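Side-chain contacts in galactonate dehydratase (PDB 5OLC), which is a member of the enolase superfamily, with an N-terminal domain of mandelate racemase/muconate lactonizing enzyme type joined to a C-terminal TIM-barrel domain: residues Lys184-Ile189 / Glu220-Ser225; Gln166-Thr171 / Met336-Thr341; Ser225-Pro230 / Lys240-Asn245. All blocks are in the same frame, centred on the assembly; numbering follows the deposited sequence.

Interaction 1 of 3, residues Lys184-Ile189 / Glu220-Ser225; sequences KYIAAI and EKFDIS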
loop_
_atom_site.group_PDB
_atom_site.type_symbol
_atom_site.label_atom_id
_atom_site.label_comp_id
_atom_site.label_asym_id
_atom_site.label_seq_id
_atom_site.Cartn_x
_atom_site.Cartn_y
_atom_site.Cartn_z
ATOM N N LYS A 184 -26.020 -31.352 6.434
ATOM C CA LYS A 184 -26.846 -32.556 6.492
ATOM C C LYS A 184 -27.405 -32.862 5.087
ATOM O O LYS A 184 -27.409 -34.023 4.664
ATOM C CB LYS A 184 -27.978 -32.340 7.519
ATOM C CG LYS A 184 -29.054 -33.422 7.595
ATOM C CD LYS A 184 -30.365 -32.793 8.048
ATOM C CE LYS A 184 -31.501 -33.774 8.173
ATOM N NZ LYS A 184 -32.810 -33.068 8.221
ATOM N N TYR A 185 -27.854 -31.811 4.364
ATOM C CA TYR A 185 -28.435 -31.914 3.021
ATOM C C TYR A 185 -27.385 -32.054 1.906
ATOM O O TYR A 185 -27.614 -32.826 0.971
ATOM C CB TYR A 185 -29.402 -30.749 2.745
ATOM C CG TYR A 185 -30.681 -30.751 3.566
ATOM C CD1 TYR A 185 -31.110 -31.898 4.232
ATOM C CD2 TYR A 185 -31.491 -29.622 3.631
ATOM C CE1 TYR A 185 -32.288 -31.905 4.979
ATOM C CE2 TYR A 185 -32.681 -29.622 4.360
ATOM C CZ TYR A 185 -33.077 -30.765 5.034
ATOM O OH TYR A 185 -34.245 -30.762 5.761
ATOM N N ILE A 186 -26.237 -31.331 2.012
ATOM C CA ILE A 186 -25.108 -31.388 1.067
ATOM C C ILE A 186 -24.557 -32.819 1.057
ATOM O O ILE A 186 -24.233 -33.348 -0.008
ATOM C CB ILE A 186 -24.012 -30.316 1.351
ATOM C CG1 ILE A 186 -24.583 -28.886 1.242
ATOM C CG2 ILE A 186 -22.802 -30.476 0.405
ATOM C CD1 ILE A 186 -23.860 -27.823 2.066
ATOM N N ALA A 187 -24.510 -33.459 2.246
ATOM C CA ALA A 187 -24.072 -34.844 2.417
ATOM C C ALA A 187 -25.013 -35.800 1.681
ATOM O O ALA A 187 -24.541 -36.725 1.022
ATOM C CB ALA A 187 -24.031 -35.193 3.895
ATOM N N ALA A 188 -26.343 -35.545 1.774
ATOM C CA ALA A 188 -27.406 -36.348 1.166
ATOM C C ALA A 188 -27.391 -36.292 -0.356
ATOM O O ALA A 188 -27.489 -37.343 -0.997
ATOM C CB ALA A 188 -28.761 -35.913 1.695
ATOM N N ILE A 189 -27.260 -35.077 -0.931
ATOM C CA ILE A 189 -27.237 -34.867 -2.381
ATOM C C ILE A 189 -25.971 -35.472 -2.995
ATOM O O ILE A 189 -26.084 -36.154 -4.017
ATOM C CB ILE A 189 -27.488 -33.383 -2.780
ATOM C CG1 ILE A 189 -27.565 -33.191 -4.311
ATOM C CG2 ILE A 189 -26.485 -32.436 -2.141
ATOM C CD1 ILE A 189 -28.189 -31.878 -4.766
ATOM N N GLU A 220 -16.161 -28.899 2.469
ATOM C CA GLU A 220 -15.001 -29.178 1.619
ATOM C C GLU A 220 -14.916 -30.656 1.200
ATOM O O GLU A 220 -14.693 -30.948 0.014
ATOM C CB GLU A 220 -13.705 -28.741 2.312
ATOM C CG GLU A 220 -13.372 -27.271 2.107
ATOM C CD GLU A 220 -12.032 -26.784 2.632
ATOM O OE1 GLU A 220 -11.303 -27.577 3.272
ATOM O OE2 GLU A 220 -11.705 -25.601 2.389
ATOM N N LYS A 221 -15.153 -31.579 2.173
ATOM C CA LYS A 221 -15.146 -33.044 2.012
ATOM C C LYS A 221 -16.128 -33.583 0.956
ATOM O O LYS A 221 -15.957 -34.706 0.488
ATOM C CB LYS A 221 -15.364 -33.761 3.359
ATOM C CG LYS A 221 -16.506 -33.217 4.204
ATOM C CD LYS A 221 -16.834 -34.143 5.360
ATOM C CE LYS A 221 -17.677 -33.474 6.416
ATOM N NZ LYS A 221 -18.534 -34.446 7.146
ATOM N N PHE A 222 -17.130 -32.780 0.573
ATOM C CA PHE A 222 -18.150 -33.163 -0.406
ATOM C C PHE A 222 -17.845 -32.677 -1.836
ATOM O O PHE A 222 -18.744 -32.709 -2.688
ATOM C CB PHE A 222 -19.546 -32.706 0.069
ATOM C CG PHE A 222 -19.875 -33.126 1.483
ATOM C CD1 PHE A 222 -20.163 -34.454 1.783
ATOM C CD2 PHE A 222 -19.869 -32.202 2.521
ATOM C CE1 PHE A 222 -20.441 -34.848 3.099
ATOM C CE2 PHE A 222 -20.155 -32.597 3.834
ATOM C CZ PHE A 222 -20.446 -33.914 4.112
ATOM N N ASP A 223 -16.570 -32.278 -2.106
ATOM C CA ASP A 223 -16.073 -31.778 -3.400
ATOM C C ASP A 223 -17.015 -30.732 -4.016
ATOM O O ASP A 223 -17.789 -31.031 -4.940
ATOM C CB ASP A 223 -15.753 -32.933 -4.377
ATOM C CG ASP A 223 -15.292 -32.501 -5.768
ATOM O OD1 ASP A 223 -14.155 -31.997 -5.886
ATOM O OD2 ASP A 223 -16.071 -32.676 -6.740
ATOM N N ILE A 224 -16.976 -29.512 -3.466
ATOM C CA ILE A 224 -17.826 -28.432 -3.966
ATOM C C ILE A 224 -17.084 -27.652 -5.038
ATOM O O ILE A 224 -15.978 -27.162 -4.787
ATOM C CB ILE A 224 -18.435 -27.548 -2.842
ATOM C CG1 ILE A 224 -19.168 -28.403 -1.768
ATOM C CG2 ILE A 224 -19.336 -26.442 -3.411
ATOM C CD1 ILE A 224 -20.221 -29.475 -2.277
ATOM N N SER A 225 -17.684 -27.578 -6.243
ATOM C CA SER A 225 -17.115 -26.884 -7.396
ATOM C C SER A 225 -16.980 -25.375 -7.171
ATOM O O SER A 225 -15.987 -24.800 -7.609
ATOM C CB SER A 225 -17.878 -27.216 -8.668
ATOM O OG SER A 225 -17.731 -28.601 -8.941
#
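Phe222 lays one face of its ring over the backbone of helix 179-193 at Ala187, and it gives up more surface to this contact than any other residue. CA of Ala187 sits 4.2 Å from the centroid of the Phe222 ring and 29° off its normal, an off-centre CH-pi contact. The methyl group continues toward the far end of the ring, with CB of Ala187 3.7 Å from CE1 of Phe222 and almost as near to CZ. The opposite face is covered by CG of Lys221, from Phe222's own segment, lying over the rim. The ring is therefore held between a helix backbone and an aliphatic lysine chain. CG of Phe222 stands beside its backbone N (chi1 -51°), which swings the ring toward the helix; the turn about CB-CG (chi2 -73°) then sets its face to Ala187.

Ile186, the residue before Ala187, makes the other part of the contact. Its CG2, anti to the backbone N, does the touching: it meets CB of Phe222 at 4.0 Å and CD1 of Ile224 at 3.9 Å, so one methyl serves both residues. The isoleucine crosses each of these side chains at about a right angle. It approaches the Phe222 ring obliquely, near CD2 and the root of the side chain. No hydrogen bond crosses between the segments, and the contact is apolar throughout.

Farther in, Ile186 rests on Met173 of strand 170-174, while Ile224 packs on Ile201 of strand 198-202. Asp223, with positive phi, turns the chain between Phe222 and Ile224. The contact thus joins one outer helix to the connection that follows the next helix, 209-219, and leads back into the sheet, as expected for neighbouring beta-alpha units in the helical layer of a TIM barrel.

Interaction 2 of 3, residues Gln166-Thr171 / Met336-Thr341; sequences QGFKAT and MELDRT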
loop_
_atom_site.group_PDB
_atom_site.type_symbol
_atom_site.label_atom_id
_atom_site.label_comp_id
_atom_site.label_asym_id
_atom_site.label_seq_id
_atom_site.Cartn_x
_atom_site.Cartn_y
_atom_site.Cartn_z
ATOM N N GLN A 166 -31.177 -36.914 -16.426
ATOM C CA GLN A 166 -31.406 -36.019 -17.568
ATOM C C GLN A 166 -30.117 -35.680 -18.350
ATOM O O GLN A 166 -30.178 -34.947 -19.346
ATOM C CB GLN A 166 -32.147 -34.744 -17.127
ATOM C CG GLN A 166 -33.639 -34.948 -16.965
ATOM C CD GLN A 166 -34.380 -33.645 -16.840
ATOM O OE1 GLN A 166 -34.684 -33.181 -15.739
ATOM N NE2 GLN A 166 -34.729 -33.047 -17.968
ATOM N N GLY A 167 -28.981 -36.215 -17.892
ATOM C CA GLY A 167 -27.676 -36.041 -18.525
ATOM C C GLY A 167 -26.753 -34.980 -17.944
ATOM O O GLY A 167 -25.560 -34.983 -18.264
ATOM N N PHE A 168 -27.287 -34.056 -17.102
ATOM C CA PHE A 168 -26.537 -32.955 -16.488
ATOM C C PHE A 168 -25.238 -33.390 -15.831
ATOM O O PHE A 168 -25.196 -34.425 -15.165
ATOM C CB PHE A 168 -27.401 -32.159 -15.508
ATOM C CG PHE A 168 -28.475 -31.332 -16.165
ATOM C CD1 PHE A 168 -28.213 -30.036 -16.604
ATOM C CD2 PHE A 168 -29.753 -31.838 -16.335
ATOM C CE1 PHE A 168 -29.210 -29.267 -17.218
ATOM C CE2 PHE A 168 -30.752 -31.069 -16.939
ATOM C CZ PHE A 168 -30.474 -29.787 -17.376
ATOM N N LYS A 169 -24.171 -32.612 -16.069
ATOM C CA LYS A 169 -22.815 -32.868 -15.578
ATOM C C LYS A 169 -22.531 -32.140 -14.259
ATOM O O LYS A 169 -21.570 -32.471 -13.555
ATOM C CB LYS A 169 -21.770 -32.478 -16.651
ATOM C CG LYS A 169 -22.058 -32.973 -18.084
ATOM C CD LYS A 169 -21.775 -34.473 -18.307
ATOM C CE LYS A 169 -21.988 -34.911 -19.740
ATOM N NZ LYS A 169 -23.429 -35.087 -20.088
ATOM N N ALA A 170 -23.382 -31.151 -13.928
ATOM C CA ALA A 170 -23.278 -30.326 -12.726
ATOM C C ALA A 170 -24.638 -29.840 -12.240
ATOM O O ALA A 170 -25.555 -29.659 -13.050
ATOM C CB ALA A 170 -22.387 -29.128 -13.008
ATOM N N THR A 171 -24.759 -29.600 -10.920
ATOM C CA THR A 171 -25.994 -29.091 -10.320
ATOM C C THR A 171 -25.711 -28.087 -9.195
ATOM O O THR A 171 -24.818 -28.315 -8.377
ATOM C CB THR A 171 -26.953 -30.230 -9.899
ATOM O OG1 THR A 171 -28.183 -29.672 -9.435
ATOM C CG2 THR A 171 -26.359 -31.178 -8.850
ATOM N N MET A 336 -23.109 -22.599 -17.951
ATOM C CA MET A 336 -23.985 -21.440 -17.782
ATOM C C MET A 336 -25.163 -21.813 -16.886
ATOM O O MET A 336 -25.427 -23.006 -16.694
ATOM C CB MET A 336 -24.453 -20.883 -19.129
ATOM C CG MET A 336 -25.507 -21.725 -19.805
ATOM S SD MET A 336 -26.198 -20.902 -21.230
ATOM C CE MET A 336 -27.471 -21.979 -21.577
ATOM N N GLU A 337 -25.868 -20.806 -16.336
ATOM C CA GLU A 337 -26.995 -21.067 -15.446
ATOM C C GLU A 337 -28.268 -21.453 -16.194
ATOM O O GLU A 337 -28.879 -20.620 -16.870
ATOM C CB GLU A 337 -27.241 -19.897 -14.466
ATOM C CG GLU A 337 -28.124 -20.274 -13.285
ATOM C CD GLU A 337 -28.121 -19.348 -12.084
ATOM O OE1 GLU A 337 -27.067 -18.736 -11.791
ATOM O OE2 GLU A 337 -29.157 -19.305 -11.382
ATOM N N LEU A 338 -28.683 -22.717 -16.028
ATOM C CA LEU A 338 -29.909 -23.216 -16.628
ATOM C C LEU A 338 -30.943 -23.515 -15.537
ATOM O O LEU A 338 -30.894 -24.587 -14.923
ATOM C CB LEU A 338 -29.627 -24.450 -17.505
ATOM C CG LEU A 338 -30.722 -24.866 -18.494
ATOM C CD1 LEU A 338 -30.826 -23.897 -19.676
ATOM C CD2 LEU A 338 -30.463 -26.245 -19.010
ATOM N N ASP A 339 -31.855 -22.540 -15.276
ATOM C CA ASP A 339 -32.932 -22.652 -14.281
ATOM C C ASP A 339 -33.844 -23.830 -14.614
ATOM O O ASP A 339 -34.471 -23.834 -15.675
ATOM C CB ASP A 339 -33.743 -21.340 -14.185
ATOM C CG ASP A 339 -34.865 -21.338 -13.153
ATOM O OD1 ASP A 339 -34.682 -21.940 -12.072
ATOM O OD2 ASP A 339 -35.914 -20.706 -13.415
ATOM N N ARG A 340 -33.883 -24.850 -13.742
ATOM C CA ARG A 340 -34.706 -26.041 -13.998
ATOM C C ARG A 340 -35.975 -26.122 -13.112
ATOM O O ARG A 340 -36.683 -27.137 -13.123
ATOM C CB ARG A 340 -33.864 -27.335 -13.911
ATOM C CG ARG A 340 -32.723 -27.477 -14.934
ATOM C CD ARG A 340 -33.043 -27.020 -16.356
ATOM N NE ARG A 340 -34.085 -27.816 -17.004
ATOM C CZ ARG A 340 -34.903 -27.354 -17.945
ATOM N NH1 ARG A 340 -34.821 -26.092 -18.348
ATOM N NH2 ARG A 340 -35.823 -28.146 -18.476
ATOM N N THR A 341 -36.282 -25.025 -12.393
ATOM C CA THR A 341 -37.452 -24.910 -11.518
ATOM C C THR A 341 -38.744 -24.776 -12.349
ATOM O O THR A 341 -38.697 -24.771 -13.589
ATOM C CB THR A 341 -37.276 -23.730 -10.527
ATOM O OG1 THR A 341 -37.208 -22.499 -11.248
ATOM C CG2 THR A 341 -36.058 -23.889 -9.614
#
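Phe168 meets Leu338 in a purely apolar contact. The leucine comes in at the edge of the phenylalanine ring, close to its plane, through a single methyl: CD2 of Leu338 is 3.7 Å from CE1 of Phe168 and 3.9 Å from CZ. The two side chains cross at about a right angle. CG of Leu338 is anti to its backbone N (chi1 -164°), which carries the branch across to the ring. Leu338 also touches Ile312 of helix 309-321, and Phe168 touches Met197.

A second kind of contact is made by the aliphatic part of Arg340. Bends at chi2 and chi3 fold the chain back so that CG, CD and NE all pass near the same ring atom, with CD of Arg340 3.9 Å from CZ of Phe168. The guanidinium plane lies 25° from the ring plane, but the approach is oblique and does not make a stack.

In the fold, these residues sit where the TIM barrel closes: strands 170-174 and 337-339 both pair in parallel with strand 136-142, which lies between them. Phe168 comes just before its strand, after the Schellman motif that ends helix 154-165 at Gly167, whose positive phi suits glycine.

No hydrogen bond crosses between the two segments; each has its own. NZ of Lys169 curls back to O of Gly167 at 2.8 Å and also reaches O of Asn358, so the ammonium group ties two backbone carbonyls together. On the other segment, OG1 of Thr341 donates to OD1 of Asp339 at 2.7 Å, meeting it on the syn side and 25° out of the carboxylate plane; N of Thr341 adds a weak bond to the same oxygen. The other carboxylate oxygen, OD2, forms a salt bridge with Arg37 in the N-terminal domain.

Interaction 3 of 3, residues Ser225-Pro230 / Lys240-Asn245; sequences SWFEEP and KRLRQN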
loop_
_atom_site.group_PDB
_atom_site.type_symbol
_atom_site.label_atom_id
_atom_site.label_comp_id
_atom_site.label_asym_id
_atom_site.label_seq_id
_atom_site.Cartn_x
_atom_site.Cartn_y
_atom_site.Cartn_z
ATOM N N SER A 225 -17.684 -27.578 -6.243
ATOM C CA SER A 225 -17.115 -26.884 -7.396
ATOM C C SER A 225 -16.980 -25.375 -7.171
ATOM O O SER A 225 -15.987 -24.800 -7.609
ATOM C CB SER A 225 -17.878 -27.216 -8.668
ATOM O OG SER A 225 -17.731 -28.601 -8.941
ATOM N N TRP A 226 -17.941 -24.748 -6.455
ATOM C CA TRP A 226 -17.864 -23.337 -6.074
ATOM C C TRP A 226 -18.947 -22.928 -5.059
ATOM O O TRP A 226 -19.983 -23.586 -4.949
ATOM C CB TRP A 226 -17.810 -22.351 -7.279
ATOM C CG TRP A 226 -19.106 -22.045 -7.961
ATOM C CD1 TRP A 226 -20.152 -21.335 -7.455
ATOM C CD2 TRP A 226 -19.424 -22.306 -9.332
ATOM N NE1 TRP A 226 -21.138 -21.210 -8.402
ATOM C CE2 TRP A 226 -20.723 -21.806 -9.563
ATOM C CE3 TRP A 226 -18.769 -22.984 -10.374
ATOM C CZ2 TRP A 226 -21.370 -21.943 -10.797
ATOM C CZ3 TRP A 226 -19.405 -23.107 -11.599
ATOM C CH2 TRP A 226 -20.685 -22.579 -11.807
ATOM N N PHE A 227 -18.687 -21.818 -4.335
ATOM C CA PHE A 227 -19.594 -21.220 -3.374
ATOM C C PHE A 227 -20.049 -19.866 -3.931
ATOM O O PHE A 227 -19.259 -18.920 -4.024
ATOM C CB PHE A 227 -18.935 -21.108 -1.982
ATOM C CG PHE A 227 -19.832 -20.787 -0.798
ATOM C CD1 PHE A 227 -21.201 -20.595 -0.966
ATOM C CD2 PHE A 227 -19.300 -20.663 0.484
ATOM C CE1 PHE A 227 -22.017 -20.288 0.117
ATOM C CE2 PHE A 227 -20.123 -20.364 1.574
ATOM C CZ PHE A 227 -21.473 -20.171 1.381
ATOM N N GLU A 228 -21.333 -19.812 -4.338
ATOM C CA GLU A 228 -21.998 -18.650 -4.925
ATOM C C GLU A 228 -22.572 -17.727 -3.866
ATOM O O GLU A 228 -23.203 -18.191 -2.914
ATOM C CB GLU A 228 -23.078 -19.084 -5.931
ATOM C CG GLU A 228 -23.338 -18.050 -7.015
ATOM C CD GLU A 228 -24.380 -18.433 -8.047
ATOM O OE1 GLU A 228 -24.123 -19.378 -8.827
ATOM O OE2 GLU A 228 -25.435 -17.761 -8.109
ATOM N N GLU A 229 -22.333 -16.412 -4.049
ATOM C CA GLU A 229 -22.751 -15.316 -3.167
ATOM C C GLU A 229 -22.650 -15.705 -1.647
ATOM O O GLU A 229 -23.671 -15.717 -0.951
ATOM C CB GLU A 229 -24.153 -14.808 -3.583
ATOM C CG GLU A 229 -24.173 -14.062 -4.909
ATOM C CD GLU A 229 -23.839 -12.580 -4.863
ATOM O OE1 GLU A 229 -24.634 -11.807 -4.280
ATOM O OE2 GLU A 229 -22.826 -12.181 -5.482
ATOM N N PRO A 230 -21.443 -16.085 -1.136
ATOM C CA PRO A 230 -21.337 -16.534 0.270
ATOM C C PRO A 230 -21.655 -15.500 1.353
ATOM O O PRO A 230 -22.188 -15.869 2.396
ATOM C CB PRO A 230 -19.892 -17.008 0.371
ATOM C CG PRO A 230 -19.173 -16.237 -0.677
ATOM C CD PRO A 230 -20.132 -16.174 -1.808
ATOM N N LYS A 240 -12.698 -11.879 0.092
ATOM C CA LYS A 240 -11.240 -12.048 0.042
ATOM C C LYS A 240 -10.719 -12.983 1.133
ATOM O O LYS A 240 -9.941 -13.887 0.819
ATOM C CB LYS A 240 -10.504 -10.693 0.091
ATOM C CG LYS A 240 -9.038 -10.809 -0.337
ATOM C CD LYS A 240 -8.301 -9.488 -0.340
ATOM C CE LYS A 240 -6.931 -9.653 -0.956
ATOM N NZ LYS A 240 -6.411 -8.373 -1.505
ATOM N N ARG A 241 -11.149 -12.763 2.407
ATOM C CA ARG A 241 -10.765 -13.574 3.575
ATOM C C ARG A 241 -11.241 -15.027 3.402
ATOM O O ARG A 241 -10.479 -15.959 3.649
ATOM C CB ARG A 241 -11.371 -12.995 4.869
ATOM C CG ARG A 241 -10.596 -11.877 5.585
ATOM C CD ARG A 241 -11.092 -11.641 7.027
ATOM N NE ARG A 241 -12.557 -11.527 7.124
ATOM C CZ ARG A 241 -13.237 -10.387 7.230
ATOM N NH1 ARG A 241 -12.596 -9.224 7.285
ATOM N NH2 ARG A 241 -14.564 -10.402 7.292
ATOM N N LEU A 242 -12.502 -15.206 2.971
ATOM C CA LEU A 242 -13.120 -16.515 2.760
ATOM C C LEU A 242 -12.346 -17.318 1.728
ATOM O O LEU A 242 -12.092 -18.506 1.940
ATOM C CB LEU A 242 -14.588 -16.355 2.348
ATOM C CG LEU A 242 -15.428 -17.617 2.311
ATOM C CD1 LEU A 242 -15.481 -18.293 3.647
ATOM C CD2 LEU A 242 -16.802 -17.301 1.921
ATOM N N ARG A 243 -11.925 -16.645 0.643
ATOM C CA ARG A 243 -11.121 -17.202 -0.444
ATOM C C ARG A 243 -9.776 -17.711 0.111
ATOM O O ARG A 243 -9.305 -18.775 -0.297
ATOM C CB ARG A 243 -10.879 -16.101 -1.486
ATOM C CG ARG A 243 -10.917 -16.571 -2.922
ATOM C CD ARG A 243 -10.475 -15.450 -3.820
ATOM N NE ARG A 243 -10.015 -15.947 -5.114
ATOM C CZ ARG A 243 -9.402 -15.189 -6.012
ATOM N NH1 ARG A 243 -9.152 -13.913 -5.753
ATOM N NH2 ARG A 243 -9.025 -15.703 -7.179
ATOM N N GLN A 244 -9.188 -16.959 1.068
ATOM C CA GLN A 244 -7.912 -17.264 1.725
ATOM C C GLN A 244 -8.030 -18.430 2.704
ATOM O O GLN A 244 -7.062 -19.166 2.876
ATOM C CB GLN A 244 -7.357 -16.021 2.455
ATOM C CG GLN A 244 -6.806 -14.945 1.513
ATOM C CD GLN A 244 -6.503 -13.595 2.141
ATOM O OE1 GLN A 244 -6.912 -13.277 3.266
ATOM N NE2 GLN A 244 -5.796 -12.752 1.397
ATOM N N ASN A 245 -9.203 -18.602 3.339
ATOM C CA ASN A 245 -9.433 -19.620 4.366
ATOM C C ASN A 245 -10.167 -20.904 3.892
ATOM O O ASN A 245 -10.300 -21.843 4.686
ATOM C CB ASN A 245 -10.149 -18.987 5.558
ATOM C CG ASN A 245 -9.217 -18.273 6.522
ATOM O OD1 ASN A 245 -9.273 -18.502 7.732
ATOM N ND2 ASN A 245 -8.426 -17.303 6.052
#
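Leu242 reaches from helix 236-245 toward Pro230 and Phe227. The bond from CA to CB heads toward segment 225-230, but CB itself touches nothing there. CG follows, anti to the backbone N (chi1 -170°), which sends the branch toward Pro230. There the two methyls divide. CD2 makes the whole contact with segment 225-230: it rests on the proline ring, 3.5 Å from CB of Pro230 and 3.7 Å from CG, and lies obliquely to Phe227, with CD2 of Leu242 4.4 Å from CD2 of the phenylalanine. CD1 takes no part in the contact with this segment.

The proline is itself seated on Phe227, its CB 3.5 Å above the centre of the aromatic ring, so methyl, proline and ring form a compact apolar cluster with no hydrogen bond between the segments. Ala212 and Ile213 of helix 209-219 also pack against Leu242. Ile250, on the next strand, touches both Leu242 and Pro230. Helix 236-245 thus packs on strands 224-228 and 250-252, which it connects, as in a beta-alpha-beta crossover of a TIM barrel.

All three contacts belong to the C-terminal barrel. Interactions 1 and 3 follow in series and share Ser225; their centres are about 15 Å apart. Interaction 2 encloses both along the chain, its centre about 17 Å from that of interaction 1 and 22 Å from that of interaction 3. Leu338 and Phe227 face the surrounding helices, while Glu337 and Glu228, their neighbours in sequence, meet at Lys172, which forms a salt bridge with each; OE1 of Glu337 lies 4.1 Å from OE2 of Glu228. In enolase-superfamily barrels the active site lies at the C-terminal ends of the strands, so this polar group is probably near it, whereas interactions 1 and 3 are apolar packing of helices and strands.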